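PDB 6EWJ: putative capsular polysaccharide biosynthesis protein from Streptococcus pneumoniae serotype 4, which is an essential enzyme of pneumococcal teichoic acid biosynthesis, probably a pyridoxal-phosphate-dependent sugar aminotransferase of the DegT/DnrJ/EryC1 family. Local coordinates for residues L340-P353 and A373-L385. Sequence-based numbering, arbitrary orientation.
Sequences LAKAGIASNVHYKP and AYAFFENEITLPL
Glu380 reaches from its strand to the backbone of His350. CB leads toward 340-353; CG, anti to the backbone N (chi1 -167°), comes to 3.7 Å from His350 O. A bend at chi2 (-78°) then carries the carboxylate up to the opposing backbone, OE1 leading. OE1 accepts His350 N at 2.9 Å, from above the carboxylate plane, and brushes Val349 CA and CG1. OE2 offers its syn lone pair to Thr382 OG1 (2.7 Å). That hydroxyl, its proton spent on Glu380, takes the N-H of His350 ND1 at 2.7 Å, nearly in the imidazole plane. This chain of hydrogen bonds ties the ring and the backbone N of His350 to one carboxylate, which would limit rotation of the ring.

Next to it, Asn348 and Thr382 exchange N-H...O bonds as a single antiparallel hydrogen-bonded pair, the Thr382 N to Asn348 O bond being the straighter at 168°. On the far side of Glu380 the contact turns apolar: Val349 CG1 meets the edge of the Phe377 ring at CD1 (3.7 Å), and Pro353 CD packs against Phe377 CG, with the proline ring also touching Ala373.

Tyr351, a pyridoxal phosphate-binding residue that follows a cis peptide, turns its CB away from this packing and lies against His179 of the same cofactor site. Beyond, Lys352 NZ salt-bridges Glu254 of the second subunit. The segment 340-353 thus leaves helix 330-342 through a Schellman motif at Gly344, runs beside strand 380-383, whose other neighbour is strand 321-325, and passes over helix 371-378, with Asn348, Val349 and Lys352 at the dimer interface.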
ATOM      1  N   LEU A 340       1.016 -29.182  22.200  1.00 34.70           N
ATOM      2  CA  LEU A 340       2.013 -28.106  22.438  1.00 34.25           C
ATOM      3  C   LEU A 340       1.352 -26.865  23.026  1.00 34.09           C
ATOM      4  O   LEU A 340       1.861 -26.257  23.973  1.00 34.54           O
ATOM      5  CB  LEU A 340       2.753 -27.733  21.152  1.00 33.10           C
ATOM      6  CG  LEU A 340       3.803 -28.767  20.680  1.00 33.22           C
ATOM      7  CD1 LEU A 340       4.348 -28.404  19.305  1.00 32.09           C
ATOM      8  CD2 LEU A 340       4.944 -28.834  21.686  1.00 33.94           C
ATOM      9  N   ALA A 341       0.188 -26.536  22.481  1.00 34.14           N
ATOM     10  CA  ALA A 341      -0.573 -25.374  22.921  1.00 34.98           C
ATOM     11  C   ALA A 341      -1.048 -25.504  24.382  1.00 37.32           C
ATOM     12  O   ALA A 341      -0.934 -24.557  25.150  1.00 36.60           O
ATOM     13  CB  ALA A 341      -1.748 -25.137  21.994  1.00 34.51           C
ATOM     14  N   LYS A 342      -1.496 -26.699  24.782  1.00 39.03           N
ATOM     15  CA  LYS A 342      -1.846 -26.958  26.195  1.00 41.69           C
ATOM     16  C   LYS A 342      -0.664 -26.835  27.138  1.00 42.17           C
ATOM     17  O   LYS A 342      -0.845 -26.563  28.324  1.00 42.80           O
ATOM     18  CB  LYS A 342      -2.476 -28.340  26.372  1.00 43.97           C
ATOM     19  CG  LYS A 342      -3.867 -28.446  25.786  1.00 45.09           C
ATOM     20  CD  LYS A 342      -4.435 -29.837  26.002  1.00 47.55           C
ATOM     21  CE  LYS A 342      -5.608 -30.092  25.071  1.00 48.22           C
ATOM     22  NZ  LYS A 342      -5.867 -31.555  24.977  1.00 49.60           N
ATOM     23  N   ALA A 343       0.538 -27.066  26.606  1.00 41.01           N
ATOM     24  CA  ALA A 343       1.778 -26.966  27.370  1.00 41.27           C
ATOM     25  C   ALA A 343       2.386 -25.536  27.311  1.00 40.41           C
ATOM     26  O   ALA A 343       3.505 -25.329  27.757  1.00 40.43           O
ATOM     27  CB  ALA A 343       2.771 -28.012  26.862  1.00 40.89           C
ATOM     28  N   GLY A 344       1.645 -24.569  26.771  1.00 39.85           N
ATOM     29  CA  GLY A 344       2.080 -23.171  26.715  1.00 38.87           C
ATOM     30  C   GLY A 344       3.089 -22.874  25.627  1.00 37.38           C
ATOM     31  O   GLY A 344       3.905 -21.960  25.774  1.00 38.28           O
ATOM     32  N   ILE A 345       3.045 -23.657  24.542  1.00 35.80           N
ATOM     33  CA  ILE A 345       3.940 -23.494  23.401  1.00 33.95           C
ATOM     34  C   ILE A 345       3.166 -23.250  22.112  1.00 31.91           C
ATOM     35  O   ILE A 345       2.516 -24.169  21.592  1.00 31.39           O
ATOM     36  CB  ILE A 345       4.834 -24.745  23.219  1.00 34.34           C
ATOM     37  CG1 ILE A 345       5.679 -24.969  24.470  1.00 35.68           C
ATOM     38  CG2 ILE A 345       5.754 -24.577  22.017  1.00 33.70           C
ATOM     39  CD1 ILE A 345       6.298 -26.340  24.557  1.00 36.64           C
ATOM     40  N   ALA A 346       3.296 -22.039  21.581  1.00 30.60           N
ATOM     41  CA  ALA A 346       2.702 -21.668  20.298  1.00 29.64           C
ATOM     42  C   ALA A 346       3.531 -22.300  19.168  1.00 28.47           C
ATOM     43  O   ALA A 346       4.743 -22.505  19.305  1.00 28.98           O
ATOM     44  CB  ALA A 346       2.648 -20.150  20.135  1.00 29.05           C
ATOM     45  N   SER A 347       2.843 -22.714  18.119  1.00 27.23           N
ATOM     46  CA  SER A 347       3.487 -23.391  17.002  1.00 26.33           C
ATOM     47  C   SER A 347       2.689 -23.033  15.771  1.00 25.71           C
ATOM     48  O   SER A 347       1.586 -22.423  15.878  1.00 25.54           O
ATOM     49  CB  SER A 347       3.592 -24.908  17.241  1.00 26.93           C
ATOM     50  OG  SER A 347       2.330 -25.575  17.273  1.00 27.12           O
ATOM     51  N   ASN A 348       3.231 -23.354  14.610  1.00 24.41           N
ATOM     52  CA  ASN A 348       2.615 -22.972  13.393  1.00 24.33           C
ATOM     53  C   ASN A 348       2.924 -23.953  12.333  1.00 22.89           C
ATOM     54  O   ASN A 348       3.642 -24.934  12.574  1.00 22.51           O
ATOM     55  CB  ASN A 348       3.123 -21.579  13.015  1.00 26.28           C
ATOM     56  CG  ASN A 348       2.092 -20.746  12.316  1.00 28.59           C
ATOM     57  OD1 ASN A 348       1.120 -21.257  11.726  1.00 30.30           O
ATOM     58  ND2 ASN A 348       2.314 -19.443  12.327  1.00 30.44           N
ATOM     59  N   VAL A 349       2.327 -23.745  11.165  1.00 22.24           N
ATOM     60  CA  VAL A 349       2.505 -24.641  10.031  1.00 22.07           C
ATOM     61  C   VAL A 349       2.859 -23.794   8.834  1.00 21.53           C
ATOM     62  O   VAL A 349       2.136 -22.849   8.488  1.00 21.39           O
ATOM     63  CB  VAL A 349       1.262 -25.543   9.723  1.00 22.00           C
ATOM     64  CG1 VAL A 349       1.473 -26.331   8.427  1.00 22.11           C
ATOM     65  CG2 VAL A 349       0.973 -26.477  10.865  1.00 23.22           C
ATOM     66  N   HIS A 350       4.000 -24.099   8.239  1.00 21.38           N
ATOM     67  CA  HIS A 350       4.459 -23.456   7.014  1.00 21.12           C
ATOM     68  C   HIS A 350       4.774 -24.559   6.007  1.00 21.81           C
ATOM     69  O   HIS A 350       5.847 -25.204   6.114  1.00 21.94           O
ATOM     70  CB  HIS A 350       5.722 -22.651   7.258  1.00 21.19           C
ATOM     71  CG  HIS A 350       5.566 -21.548   8.252  1.00 20.75           C
ATOM     72  ND1 HIS A 350       5.610 -21.774   9.604  1.00 21.11           N
ATOM     73  CD2 HIS A 350       5.318 -20.233   8.095  1.00 20.85           C
ATOM     74  CE1 HIS A 350       5.439 -20.637  10.246  1.00 20.94           C
ATOM     75  NE2 HIS A 350       5.224 -19.687   9.353  1.00 21.25           N
ATOM     76  N   TYR A 351       3.894 -24.838   5.052  1.00 22.01           N
ATOM     77  CA  TYR A 351       2.576 -24.205   4.837  1.00 21.86           C
ATOM     78  C   TYR A 351       1.653 -25.234   4.252  1.00 22.50           C
ATOM     79  O   TYR A 351       2.078 -26.272   3.788  1.00 22.34           O
ATOM     80  CB  TYR A 351       2.633 -23.134   3.776  1.00 21.78           C
ATOM     81  CG  TYR A 351       3.468 -21.912   4.040  1.00 21.41           C
ATOM     82  CD1 TYR A 351       2.941 -20.835   4.716  1.00 21.16           C
ATOM     83  CD2 TYR A 351       4.799 -21.824   3.576  1.00 21.46           C
ATOM     84  CE1 TYR A 351       3.702 -19.676   4.940  1.00 21.20           C
ATOM     85  CE2 TYR A 351       5.554 -20.657   3.802  1.00 21.50           C
ATOM     86  CZ  TYR A 351       4.978 -19.583   4.488  1.00 20.95           C
ATOM     87  OH  TYR A 351       5.716 -18.380   4.729  1.00 20.81           O
ATOM     88  N   LYS A 352       0.351 -24.937   4.290  1.00 23.15           N
ATOM     89  CA  LYS A 352      -0.590 -25.602   3.435  1.00 23.38           C
ATOM     90  C   LYS A 352      -0.122 -25.369   2.023  1.00 22.14           C
ATOM     91  O   LYS A 352       0.167 -24.248   1.683  1.00 23.08           O
ATOM     92  CB  LYS A 352      -1.969 -24.956   3.551  1.00 24.15           C
ATOM     93  CG  LYS A 352      -2.685 -25.291   4.805  1.00 25.25           C
ATOM     94  CD  LYS A 352      -4.169 -24.925   4.652  1.00 25.74           C
ATOM     95  CE  LYS A 352      -4.942 -25.444   5.814  1.00 27.07           C
ATOM     96  NZ  LYS A 352      -6.360 -24.946   5.780  1.00 27.36           N
ATOM     97  N   PRO A 353      -0.056 -26.418   1.177  1.00 21.30           N
ATOM     98  CA  PRO A 353       0.319 -26.180  -0.194  1.00 20.23           C
ATOM     99  C   PRO A 353      -0.802 -25.338  -0.824  1.00 19.74           C
ATOM    100  O   PRO A 353      -1.965 -25.467  -0.429  1.00 19.77           O
ATOM    101  CB  PRO A 353       0.315 -27.581  -0.813  1.00 20.80           C
ATOM    102  CG  PRO A 353       0.546 -28.484   0.335  1.00 21.41           C
ATOM    103  CD  PRO A 353      -0.168 -27.850   1.475  1.00 21.52           C
ATOM    104  N   ALA A 373       4.676 -31.808  -2.087  1.00 22.89           N
ATOM    105  CA  ALA A 373       4.221 -30.634  -1.349  1.00 22.02           C
ATOM    106  C   ALA A 373       3.323 -31.038  -0.218  1.00 21.49           C
ATOM    107  O   ALA A 373       3.487 -30.571   0.919  1.00 21.23           O
ATOM    108  CB  ALA A 373       3.505 -29.629  -2.280  1.00 21.68           C
ATOM    109  N   TYR A 374       2.359 -31.909  -0.521  1.00 22.04           N
ATOM    110  CA  TYR A 374       1.473 -32.426   0.519  1.00 22.05           C
ATOM    111  C   TYR A 374       2.248 -33.126   1.650  1.00 21.94           C
ATOM    112  O   TYR A 374       1.934 -32.962   2.812  1.00 21.31           O
ATOM    113  CB  TYR A 374       0.423 -33.392  -0.061  1.00 23.09           C
ATOM    114  CG  TYR A 374      -0.576 -33.759   0.986  1.00 23.92           C
ATOM    115  CD1 TYR A 374      -1.631 -32.873   1.283  1.00 23.93           C
ATOM    116  CD2 TYR A 374      -0.475 -34.953   1.721  1.00 25.04           C
ATOM    117  CE1 TYR A 374      -2.527 -33.160   2.276  1.00 25.05           C
ATOM    118  CE2 TYR A 374      -1.388 -35.245   2.721  1.00 25.75           C
ATOM    119  CZ  TYR A 374      -2.408 -34.343   2.978  1.00 25.84           C
ATOM    120  OH  TYR A 374      -3.343 -34.594   3.942  1.00 28.18           O
ATOM    121  N   ALA A 375       3.182 -33.983   1.272  1.00 22.11           N
ATOM    122  CA  ALA A 375       3.853 -34.836   2.248  1.00 22.77           C
ATOM    123  C   ALA A 375       4.724 -33.972   3.171  1.00 22.38           C
ATOM    124  O   ALA A 375       4.803 -34.239   4.363  1.00 22.81           O
ATOM    125  CB  ALA A 375       4.659 -35.958   1.564  1.00 23.35           C
ATOM    126  N   PHE A 376       5.302 -32.904   2.631  1.00 21.90           N
ATOM    127  CA  PHE A 376       6.065 -31.941   3.457  1.00 21.88           C
ATOM    128  C   PHE A 376       5.201 -31.271   4.497  1.00 21.35           C
ATOM    129  O   PHE A 376       5.570 -31.200   5.657  1.00 21.99           O
ATOM    130  CB  PHE A 376       6.682 -30.879   2.556  1.00 22.07           C
ATOM    131  CG  PHE A 376       7.515 -29.866   3.276  1.00 22.66           C
ATOM    132  CD1 PHE A 376       6.930 -28.709   3.792  1.00 22.86           C
ATOM    133  CD2 PHE A 376       8.885 -30.052   3.419  1.00 23.89           C
ATOM    134  CE1 PHE A 376       7.699 -27.738   4.434  1.00 23.53           C
ATOM    135  CE2 PHE A 376       9.666 -29.089   4.071  1.00 24.29           C
ATOM    136  CZ  PHE A 376       9.074 -27.932   4.575  1.00 23.71           C
ATOM    137  N   PHE A 377       4.048 -30.791   4.042  1.00 20.89           N
ATOM    138  CA  PHE A 377       3.017 -30.155   4.880  1.00 20.60           C
ATOM    139  C   PHE A 377       2.448 -31.056   5.941  1.00 21.10           C
ATOM    140  O   PHE A 377       2.306 -30.667   7.100  1.00 21.48           O
ATOM    141  CB  PHE A 377       1.879 -29.649   3.999  1.00 20.67           C
ATOM    142  CG  PHE A 377       0.557 -29.511   4.711  1.00 20.76           C
ATOM    143  CD1 PHE A 377       0.346 -28.480   5.653  1.00 20.45           C
ATOM    144  CD2 PHE A 377      -0.504 -30.386   4.432  1.00 21.06           C
ATOM    145  CE1 PHE A 377      -0.857 -28.376   6.344  1.00 20.63           C
ATOM    146  CE2 PHE A 377      -1.692 -30.268   5.122  1.00 21.36           C
ATOM    147  CZ  PHE A 377      -1.877 -29.243   6.063  1.00 21.12           C
ATOM    148  N   GLU A 378       2.114 -32.267   5.548  1.00 21.67           N
ATOM    149  CA  GLU A 378       1.455 -33.212   6.422  1.00 22.70           C
ATOM    150  C   GLU A 378       2.036 -33.401   7.851  1.00 22.52           C
ATOM    151  O   GLU A 378       1.269 -33.523   8.818  1.00 23.19           O
ATOM    152  CB  GLU A 378       1.395 -34.591   5.725  1.00 24.12           C
ATOM    153  CG  GLU A 378       0.374 -35.530   6.326  1.00 25.72           C
ATOM    154  CD  GLU A 378       0.428 -36.947   5.765  1.00 26.89           C
ATOM    155  OE1 GLU A 378       1.199 -37.239   4.830  1.00 27.91           O
ATOM    156  OE2 GLU A 378      -0.356 -37.764   6.257  1.00 28.75           O
ATOM    157  N   ASN A 379       3.361 -33.471   7.968  1.00 22.04           N
ATOM    158  CA  ASN A 379       4.024 -33.732   9.255  1.00 21.95           C
ATOM    159  C   ASN A 379       4.878 -32.537   9.743  1.00 21.31           C
ATOM    160  O   ASN A 379       5.714 -32.690  10.615  1.00 21.25           O
ATOM    161  CB  ASN A 379       4.852 -35.010   9.191  1.00 22.52           C
ATOM    162  CG  ASN A 379       5.970 -34.958   8.171  1.00 22.16           C
ATOM    163  OD1 ASN A 379       5.909 -34.214   7.181  1.00 21.45           O
ATOM    164  ND2 ASN A 379       6.975 -35.771   8.375  1.00 22.56           N
ATOM    165  N   GLU A 380       4.608 -31.362   9.197  1.00 20.27           N
ATOM    166  CA  GLU A 380       5.400 -30.193   9.446  1.00 20.00           C
ATOM    167  C   GLU A 380       4.857 -29.443  10.647  1.00 20.25           C
ATOM    168  O   GLU A 380       3.628 -29.218  10.748  1.00 20.53           O
ATOM    169  CB  GLU A 380       5.440 -29.294   8.215  1.00 19.40           C
ATOM    170  CG  GLU A 380       6.493 -28.194   8.267  1.00 18.96           C
ATOM    171  CD  GLU A 380       6.114 -26.993   9.128  1.00 18.87           C
ATOM    172  OE1 GLU A 380       4.920 -26.623   9.204  1.00 18.65           O
ATOM    173  OE2 GLU A 380       7.019 -26.359   9.732  1.00 19.24           O
ATOM    174  N   ILE A 381       5.766 -29.067  11.549  1.00 20.49           N
ATOM    175  CA  ILE A 381       5.479 -28.161  12.644  1.00 20.65           C
ATOM    176  C   ILE A 381       6.580 -27.124  12.782  1.00 20.74           C
ATOM    177  O   ILE A 381       7.778 -27.450  12.861  1.00 20.34           O
ATOM    178  CB  ILE A 381       5.286 -28.919  13.973  1.00 21.72           C
ATOM    179  CG1 ILE A 381       4.018 -29.821  13.896  1.00 21.87           C
ATOM    180  CG2 ILE A 381       5.092 -27.967  15.134  1.00 22.00           C
ATOM    181  CD1 ILE A 381       3.898 -30.825  15.026  1.00 22.94           C
ATOM    182  N   THR A 382       6.178 -25.864  12.852  1.00 20.40           N
ATOM    183  CA  THR A 382       7.110 -24.812  13.066  1.00 20.76           C
ATOM    184  C   THR A 382       7.101 -24.427  14.535  1.00 21.45           C
ATOM    185  O   THR A 382       6.057 -24.073  15.087  1.00 21.44           O
ATOM    186  CB  THR A 382       6.791 -23.586  12.204  1.00 20.03           C
ATOM    187  OG1 THR A 382       6.462 -24.011  10.898  1.00 19.95           O
ATOM    188  CG2 THR A 382       7.958 -22.652  12.115  1.00 19.91           C
ATOM    189  N   LEU A 383       8.277 -24.491  15.156  1.00 22.02           N
ATOM    190  CA  LEU A 383       8.468 -24.049  16.538  1.00 22.83           C
ATOM    191  C   LEU A 383       8.896 -22.613  16.571  1.00 22.37           C
ATOM    192  O   LEU A 383       9.457 -22.152  15.583  1.00 21.41           O
ATOM    193  CB  LEU A 383       9.562 -24.872  17.221  1.00 23.86           C
ATOM    194  CG  LEU A 383       9.382 -26.397  17.196  1.00 24.60           C
ATOM    195  CD1 LEU A 383      10.555 -27.054  17.904  1.00 25.38           C
ATOM    196  CD2 LEU A 383       8.069 -26.816  17.818  1.00 25.34           C
ATOM    197  N   PRO A 384       8.649 -21.917  17.704  1.00 22.87           N
ATOM    198  CA  PRO A 384       8.982 -20.529  17.830  1.00 22.83           C
ATOM    199  C   PRO A 384      10.498 -20.289  17.617  1.00 23.04           C
ATOM    200  O   PRO A 384      11.326 -21.094  18.079  1.00 23.67           O
ATOM    201  CB  PRO A 384       8.599 -20.217  19.279  1.00 23.80           C
ATOM    202  CG  PRO A 384       7.469 -21.110  19.550  1.00 24.12           C
ATOM    203  CD  PRO A 384       7.936 -22.395  18.905  1.00 23.94           C
ATOM    204  N   LEU A 385      10.816 -19.255  16.854  1.00 22.79           N
ATOM    205  CA  LEU A 385      12.218 -18.826  16.629  1.00 23.46           C
ATOM    206  C   LEU A 385      12.227 -17.312  16.490  1.00 24.27           C
ATOM    207  O   LEU A 385      11.899 -16.766  15.434  1.00 23.80           O
ATOM    208  CB  LEU A 385      12.815 -19.474  15.386  1.00 22.83           C
ATOM    209  CG  LEU A 385      14.299 -19.185  15.079  1.00 23.18           C
ATOM    210  CD1 LEU A 385      15.202 -19.525  16.234  1.00 23.91           C
ATOM    211  CD2 LEU A 385      14.745 -19.920  13.826  1.00 22.97           C
TER